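Side-chain contacts in ethylbenzene dehydrogenase alpha-subunit (Aromatoleum aromaticum, PDB 2IVF), which is the alpha-subunit of a molybdenum enzyme of the molybdopterin oxidoreductase family, carrying two pterin dinucleotide cofactors, a molybdenum atom and an iron-sulfur cluster: residues G196-G201 / E686-I691; R205-Y208 / V213-D216. All coordinates share one frame; numbering follows the deposited sequence.

Contact 1 (G196-G201 / E686-I691); sequences GSIAWG and EEWDAI. With MD1 (phosphoric acid 4-(2-amino-4-oxo-3,4,5,6,-tetrahydro-pteridin-6-yl)-2-hydroxy-3,4-dimercapto-but-3-en-yl ester guanylate ester), chain N.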
loop_
_atom_site.group_PDB
_atom_site.type_symbol
_atom_site.label_atom_id
_atom_site.label_comp_id
_atom_site.label_asym_id
_atom_site.label_seq_id
_atom_site.Cartn_x
_atom_site.Cartn_y
_atom_site.Cartn_z
ATOM N N GLY A 196 0.870 -11.392 -14.381
ATOM C CA GLY A 196 -0.370 -12.034 -14.781
ATOM C C GLY A 196 -0.260 -13.549 -14.744
ATOM O O GLY A 196 0.804 -14.103 -14.933
ATOM N N SER A 197 -1.389 -14.180 -14.466
ATOM C CA SER A 197 -1.531 -15.636 -14.491
ATOM C C SER A 197 -1.075 -16.202 -15.814
ATOM O O SER A 197 -0.482 -17.282 -15.843
ATOM C CB SER A 197 -2.998 -16.033 -14.191
ATOM O OG SER A 197 -3.869 -15.523 -15.158
ATOM N N ILE A 198 -1.310 -15.466 -16.901
ATOM C CA ILE A 198 -0.964 -15.930 -18.221
ATOM C C ILE A 198 0.545 -15.807 -18.401
ATOM O O ILE A 198 1.172 -16.702 -18.901
ATOM C CB ILE A 198 -1.712 -15.137 -19.317
ATOM C CG1 ILE A 198 -3.246 -15.286 -19.198
ATOM C CG2 ILE A 198 -1.254 -15.557 -20.727
ATOM C CD1 ILE A 198 -4.040 -14.257 -20.005
ATOM N N ALA A 199 1.125 -14.713 -17.926
ATOM C CA ALA A 199 2.592 -14.578 -17.916
ATOM C C ALA A 199 3.259 -15.654 -17.053
ATOM O O ALA A 199 4.273 -16.195 -17.421
ATOM C CB ALA A 199 2.953 -13.197 -17.395
ATOM N N TRP A 200 2.672 -15.975 -15.900
ATOM C CA TRP A 200 3.198 -17.059 -15.042
ATOM C C TRP A 200 3.108 -18.405 -15.789
ATOM O O TRP A 200 4.108 -19.168 -15.910
ATOM C CB TRP A 200 2.473 -17.119 -13.672
ATOM C CG TRP A 200 3.224 -18.037 -12.769
ATOM C CD1 TRP A 200 4.221 -17.707 -11.903
ATOM C CD2 TRP A 200 3.151 -19.464 -12.766
ATOM N NE1 TRP A 200 4.717 -18.833 -11.300
ATOM C CE2 TRP A 200 4.077 -19.923 -11.812
ATOM C CE3 TRP A 200 2.320 -20.384 -13.398
ATOM C CZ2 TRP A 200 4.244 -21.271 -11.514
ATOM C CZ3 TRP A 200 2.534 -21.773 -13.134
ATOM C CH2 TRP A 200 3.477 -22.169 -12.188
ATOM N N GLY A 201 1.911 -18.695 -16.286
ATOM C CA GLY A 201 1.716 -19.811 -17.201
ATOM C C GLY A 201 2.731 -19.876 -18.312
ATOM O O GLY A 201 3.335 -20.910 -18.541
ATOM N N GLU A 686 2.844 -8.602 -24.707
ATOM C CA GLU A 686 2.348 -9.499 -23.674
ATOM C C GLU A 686 3.411 -10.541 -23.445
ATOM O O GLU A 686 4.112 -10.937 -24.372
ATOM C CB GLU A 686 1.044 -10.183 -24.089
ATOM C CG GLU A 686 -0.036 -9.196 -24.470
ATOM C CD GLU A 686 -1.272 -9.761 -25.086
ATOM O OE1 GLU A 686 -1.229 -10.811 -25.813
ATOM O OE2 GLU A 686 -2.313 -9.050 -24.897
ATOM N N GLU A 687 3.501 -11.035 -22.224
ATOM C CA GLU A 687 4.601 -11.942 -21.871
ATOM C C GLU A 687 4.494 -13.269 -22.609
ATOM O O GLU A 687 5.515 -13.838 -23.057
ATOM C CB GLU A 687 4.619 -12.193 -20.351
ATOM C CG GLU A 687 5.044 -10.984 -19.467
ATOM C CD GLU A 687 3.953 -9.990 -19.272
ATOM O OE1 GLU A 687 2.803 -10.298 -19.636
ATOM O OE2 GLU A 687 4.215 -8.900 -18.732
ATOM N N TRP A 688 3.280 -13.777 -22.770
ATOM C CA TRP A 688 3.070 -15.015 -23.553
ATOM C C TRP A 688 3.647 -14.883 -24.962
ATOM O O TRP A 688 4.349 -15.780 -25.449
ATOM C CB TRP A 688 1.571 -15.365 -23.626
ATOM C CG TRP A 688 1.306 -16.641 -24.307
ATOM C CD1 TRP A 688 1.184 -16.857 -25.663
ATOM C CD2 TRP A 688 1.088 -17.901 -23.681
ATOM N NE1 TRP A 688 0.966 -18.188 -25.898
ATOM C CE2 TRP A 688 0.866 -18.842 -24.697
ATOM C CE3 TRP A 688 1.049 -18.327 -22.351
ATOM C CZ2 TRP A 688 0.669 -20.199 -24.430
ATOM C CZ3 TRP A 688 0.801 -19.669 -22.093
ATOM C CH2 TRP A 688 0.625 -20.581 -23.123
ATOM N N ASP A 689 3.339 -13.758 -25.609
ATOM C CA ASP A 689 3.816 -13.452 -26.959
ATOM C C ASP A 689 5.349 -13.306 -26.995
ATOM O O ASP A 689 6.020 -13.921 -27.833
ATOM C CB ASP A 689 3.155 -12.166 -27.447
ATOM C CG ASP A 689 3.691 -11.726 -28.773
ATOM O OD1 ASP A 689 3.792 -12.579 -29.679
ATOM O OD2 ASP A 689 4.000 -10.530 -28.883
ATOM N N ALA A 690 5.890 -12.555 -26.031
ATOM C CA ALA A 690 7.355 -12.411 -25.833
ATOM C C ALA A 690 8.048 -13.747 -25.711
ATOM O O ALA A 690 9.045 -13.993 -26.417
ATOM C CB ALA A 690 7.647 -11.563 -24.580
ATOM N N ILE A 691 7.498 -14.618 -24.863
ATOM C CA ILE A 691 8.054 -15.952 -24.652
ATOM C C ILE A 691 7.854 -16.824 -25.855
ATOM O O ILE A 691 8.742 -17.614 -26.255
ATOM C CB ILE A 691 7.464 -16.611 -23.393
ATOM C CG1 ILE A 691 8.018 -15.892 -22.160
ATOM C CG2 ILE A 691 7.801 -18.145 -23.360
ATOM C CD1 ILE A 691 7.204 -16.015 -20.879
HETATM P PB MD1 N . 9.192 -9.953 -6.224
HETATM O O3B MD1 N . 8.683 -8.458 -6.302
HETATM O O1B MD1 N . 8.151 -10.801 -6.860
HETATM O O2B MD1 N . 10.632 -10.087 -6.539
HETATM O O3A MD1 N . 9.107 -10.219 -4.662
HETATM C C10 MD1 N . 7.924 -10.742 -4.020
HETATM C C11 MD1 N . 8.243 -10.654 -2.536
HETATM O O11 MD1 N . 8.038 -9.235 -2.221
HETATM C C12 MD1 N . 7.258 -11.466 -1.739
HETATM S S12 MD1 N . 5.775 -11.997 -2.407
HETATM C C13 MD1 N . 7.480 -11.756 -0.417
HETATM S S13 MD1 N . 6.371 -12.617 0.518
HETATM C C14 MD1 N . 8.721 -11.361 0.289
HETATM N N15 MD1 N . 8.619 -10.499 1.417
HETATM C C16 MD1 N . 9.736 -9.996 2.033
HETATM C C15 MD1 N . 9.547 -9.268 3.193
HETATM O O14 MD1 N . 8.398 -9.082 3.675
HETATM N N17 MD1 N . 10.677 -8.725 3.714
HETATM C C17 MD1 N . 11.934 -8.957 3.156
HETATM N N16 MD1 N . 12.969 -8.398 3.767
HETATM N N18 MD1 N . 12.082 -9.711 2.054
HETATM C C20 MD1 N . 11.006 -10.230 1.502
HETATM N N8 MD1 N . 11.154 -11.035 0.418
HETATM C C7 MD1 N . 10.072 -11.608 -0.336
HETATM P PA MD1 N . 9.187 -7.164 -7.117
HETATM O O1A MD1 N . 7.986 -6.281 -7.216
HETATM O O2A MD1 N . 10.372 -6.621 -6.415
HETATM O "O5'" MD1 N . 9.622 -7.672 -8.547
HETATM C "C5'" MD1 N . 8.572 -8.075 -9.420
HETATM C "C4'" MD1 N . 8.736 -7.416 -10.727
HETATM O "O4'" MD1 N . 7.550 -7.767 -11.429
HETATM C "C1'" MD1 N . 7.331 -6.674 -12.322
HETATM N N9 MD1 N . 5.966 -6.595 -12.862
HETATM C C4 MD1 N . 5.659 -6.940 -14.103
HETATM N N3 MD1 N . 6.452 -7.433 -15.084
HETATM C C2 MD1 N . 5.934 -7.733 -16.276
HETATM N N2 MD1 N . 6.719 -8.243 -17.262
HETATM N N1 MD1 N . 4.601 -7.448 -16.496
HETATM C C6 MD1 N . 3.742 -6.947 -15.548
HETATM O O6 MD1 N . 2.553 -6.796 -15.828
HETATM C C5 MD1 N . 4.289 -6.685 -14.282
HETATM N N7 MD1 N . 3.819 -6.189 -13.143
HETATM C C8 MD1 N . 4.845 -6.151 -12.287
HETATM C "C2'" MD1 N . 7.617 -5.430 -11.485
HETATM O "O2'" MD1 N . 7.980 -4.271 -12.274
HETATM C "C3'" MD1 N . 8.722 -5.896 -10.526
HETATM O "O3'" MD1 N . 10.018 -5.342 -10.876
#

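Contact 2 (R205-Y208 / V213-D216); sequences RMTY and VSPD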
loop_
_atom_site.group_PDB
_atom_site.type_symbol
_atom_site.label_atom_id
_atom_site.label_comp_id
_atom_site.label_asym_id
_atom_site.label_seq_id
_atom_site.Cartn_x
_atom_site.Cartn_y
_atom_site.Cartn_z
ATOM N N ARG A 205 5.419 -22.788 -18.562
ATOM C CA ARG A 205 5.246 -23.630 -19.720
ATOM C C ARG A 205 6.570 -23.688 -20.493
ATOM O O ARG A 205 7.011 -24.737 -20.965
ATOM C CB ARG A 205 4.114 -23.061 -20.571
ATOM C CG ARG A 205 3.716 -23.905 -21.760
ATOM C CD ARG A 205 2.478 -23.291 -22.429
ATOM N NE ARG A 205 2.082 -24.143 -23.523
ATOM C CZ ARG A 205 1.385 -25.263 -23.389
ATOM N NH1 ARG A 205 0.984 -25.667 -22.206
ATOM N NH2 ARG A 205 1.110 -25.978 -24.442
ATOM N N MET A 206 7.188 -22.526 -20.665
ATOM C CA MET A 206 8.488 -22.448 -21.331
ATOM C C MET A 206 9.539 -23.308 -20.642
ATOM O O MET A 206 10.207 -24.110 -21.273
ATOM C CB MET A 206 8.930 -20.987 -21.368
ATOM C CG MET A 206 10.281 -20.724 -22.016
ATOM S SD MET A 206 10.953 -19.170 -21.388
ATOM C CE MET A 206 10.296 -19.102 -19.734
ATOM N N THR A 207 9.664 -23.147 -19.334
ATOM C CA THR A 207 10.679 -23.860 -18.587
ATOM C C THR A 207 10.400 -25.346 -18.633
ATOM O O THR A 207 11.269 -26.156 -18.933
ATOM C CB THR A 207 10.762 -23.326 -17.141
ATOM O OG1 THR A 207 10.865 -21.887 -17.188
ATOM C CG2 THR A 207 11.983 -23.959 -16.422
ATOM N N TYR A 208 9.145 -25.706 -18.421
ATOM C CA TYR A 208 8.730 -27.111 -18.552
ATOM C C TYR A 208 9.012 -27.714 -19.941
ATOM O O TYR A 208 9.532 -28.851 -20.093
ATOM C CB TYR A 208 7.249 -27.171 -18.219
ATOM C CG TYR A 208 6.611 -28.492 -18.418
ATOM C CD1 TYR A 208 7.194 -29.663 -17.930
ATOM C CD2 TYR A 208 5.379 -28.588 -19.070
ATOM C CE1 TYR A 208 6.567 -30.881 -18.100
ATOM C CE2 TYR A 208 4.761 -29.800 -19.251
ATOM C CZ TYR A 208 5.354 -30.942 -18.761
ATOM O OH TYR A 208 4.730 -32.152 -18.943
ATOM N N VAL A 213 15.105 -25.111 -15.019
ATOM C CA VAL A 213 15.025 -25.206 -13.579
ATOM C C VAL A 213 14.224 -24.019 -13.101
ATOM O O VAL A 213 14.484 -22.898 -13.528
ATOM C CB VAL A 213 16.422 -25.170 -12.924
ATOM C CG1 VAL A 213 16.265 -25.306 -11.417
ATOM C CG2 VAL A 213 17.311 -26.265 -13.518
ATOM N N SER A 214 13.192 -24.274 -12.299
ATOM C CA SER A 214 12.362 -23.195 -11.762
ATOM C C SER A 214 12.289 -23.282 -10.224
ATOM O O SER A 214 11.424 -23.969 -9.663
ATOM C CB SER A 214 10.948 -23.197 -12.343
ATOM O OG SER A 214 10.910 -23.527 -13.733
ATOM N N PRO A 215 13.227 -22.631 -9.533
ATOM C CA PRO A 215 13.120 -22.567 -8.102
ATOM C C PRO A 215 11.727 -22.178 -7.623
ATOM O O PRO A 215 11.051 -21.312 -8.233
ATOM C CB PRO A 215 14.174 -21.524 -7.744
ATOM C CG PRO A 215 15.256 -21.758 -8.737
ATOM C CD PRO A 215 14.497 -22.035 -10.006
ATOM N N ASP A 216 11.282 -22.868 -6.582
ATOM C CA ASP A 216 9.880 -22.730 -6.048
ATOM C C ASP A 216 9.564 -21.319 -5.585
ATOM O O ASP A 216 10.209 -20.823 -4.675
ATOM C CB ASP A 216 9.713 -23.682 -4.879
ATOM C CG ASP A 216 8.297 -23.848 -4.435
ATOM O OD1 ASP A 216 7.611 -22.844 -4.151
ATOM O OD2 ASP A 216 7.872 -25.025 -4.318
#

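Contact 1 (G196-G201 / E686-I691)
A199 and E687 face each other where the first turns of two helices run nearly parallel, at 21° and with axes 8.8 Å apart at their closest, and their CA atoms are only 5.2 Å apart. The small side chain of A199 is consistent with so close an approach. A199 CB lies 3.5 Å from E687 CB. It also lies 3.7 Å from E687 OE1, so it lines one flank of the bent glutamate chain. That bend, at chi2, carries the carboxylate past the alanine to the guanine base of MD1. There E687 OE2 takes two N-H groups. MD1 N1 gives the shorter bond, 2.7 Å to OE2 of E687, with an angle of 141° at the hydrogen. The amino nitrogen N2 of MD1 is 3.0 Å from E687 OE2 and is bent further, to 130°. K658 forms a salt bridge to the same oxygen, which probably helps to keep the carboxylate ionised. Further along, W688 meets the I198 side chain at about a right angle. I198 CG2 is 4.0 Å from CE3 of W688. The backbone oxygen of I198 lies at the edge of the indole, in its plane, 3.8 Å from W688 CE3. The W688 CG is anti to its own backbone N, which swings the ring along the neighbouring helix as far as G201, and its NE1 is bonded to L733 O. The arrangement forms part of the MD1 pocket, where the carboxylate of E687 recognises the N1-H and N2-H edge of the guanine in this molybdopterin oxidoreductase.

Contact 2 (R205-Y208 / V213-D216)
T207, in the last turn of helix 197-210, meets S214 and V213, and it makes all the contact on the helix side. Two residues lead up to it on the helix. The R205 chain is extended as far as CD and NE, and its guanidinium group is bonded to carbonyl oxygens: NE to F727, NH2 to K726 and NH1 to M494. M206 follows, and its side chain touches L188 on strand 186-188. T207 then points toward the strand. Its CG2 lies 3.6 Å from the backbone N of V213. With CG2 anti to the backbone N (chi1 -50° to OG1), the methyl is the branch that meets the strand. T207 OG1 turns back to the carbonyl of G203, one helical turn earlier, and stays 3.8 Å from S214 OG. The helix and the two strands are consistent with a beta-alpha-beta crossover. Strand 186-188 leads into helix 197-210, and the chain returns to place V213 in backbone hydrogen bonds with F186 and L188. T207 also rests on F186 and L188, so it packs the helix against both arms of that unit. S214 OG has no hydrogen-bond partner in the model and is buried. It is placed 2.9 Å from T207 CG2, which is too short for a comfortable contact, so the modelled position of this hydroxyl is doubtful. The backbone of S214 is bonded to G542 and V544, extending the pairing to strand 543-544. D216, after the strand, caps the next helix through OD1 and V219 N.

How the contacts relate
The two contacts have centres about 13 Å apart and share helix 197-210. Contact 1 uses its first turn and contact 2 its later part. Along the chain, contact 2 is local and lies inside the long loop closed by contact 1, which brings in helix 687-704 from almost 500 residues away. They also touch directly: W688 CH2 packs 3.4 Å from R205 CD, and I691 CG2 lies 3.7 Å from M206 CB. One helix therefore packs on helix 687-704 and, through T207, on strands 186-188 and 214-215. All four segments belong to the molybdopterin oxidoreductase part of the chain. Contact 1 reaches the MD1 guanine; contact 2 lies away from it, the S214 side chain about 14 Å from MD1.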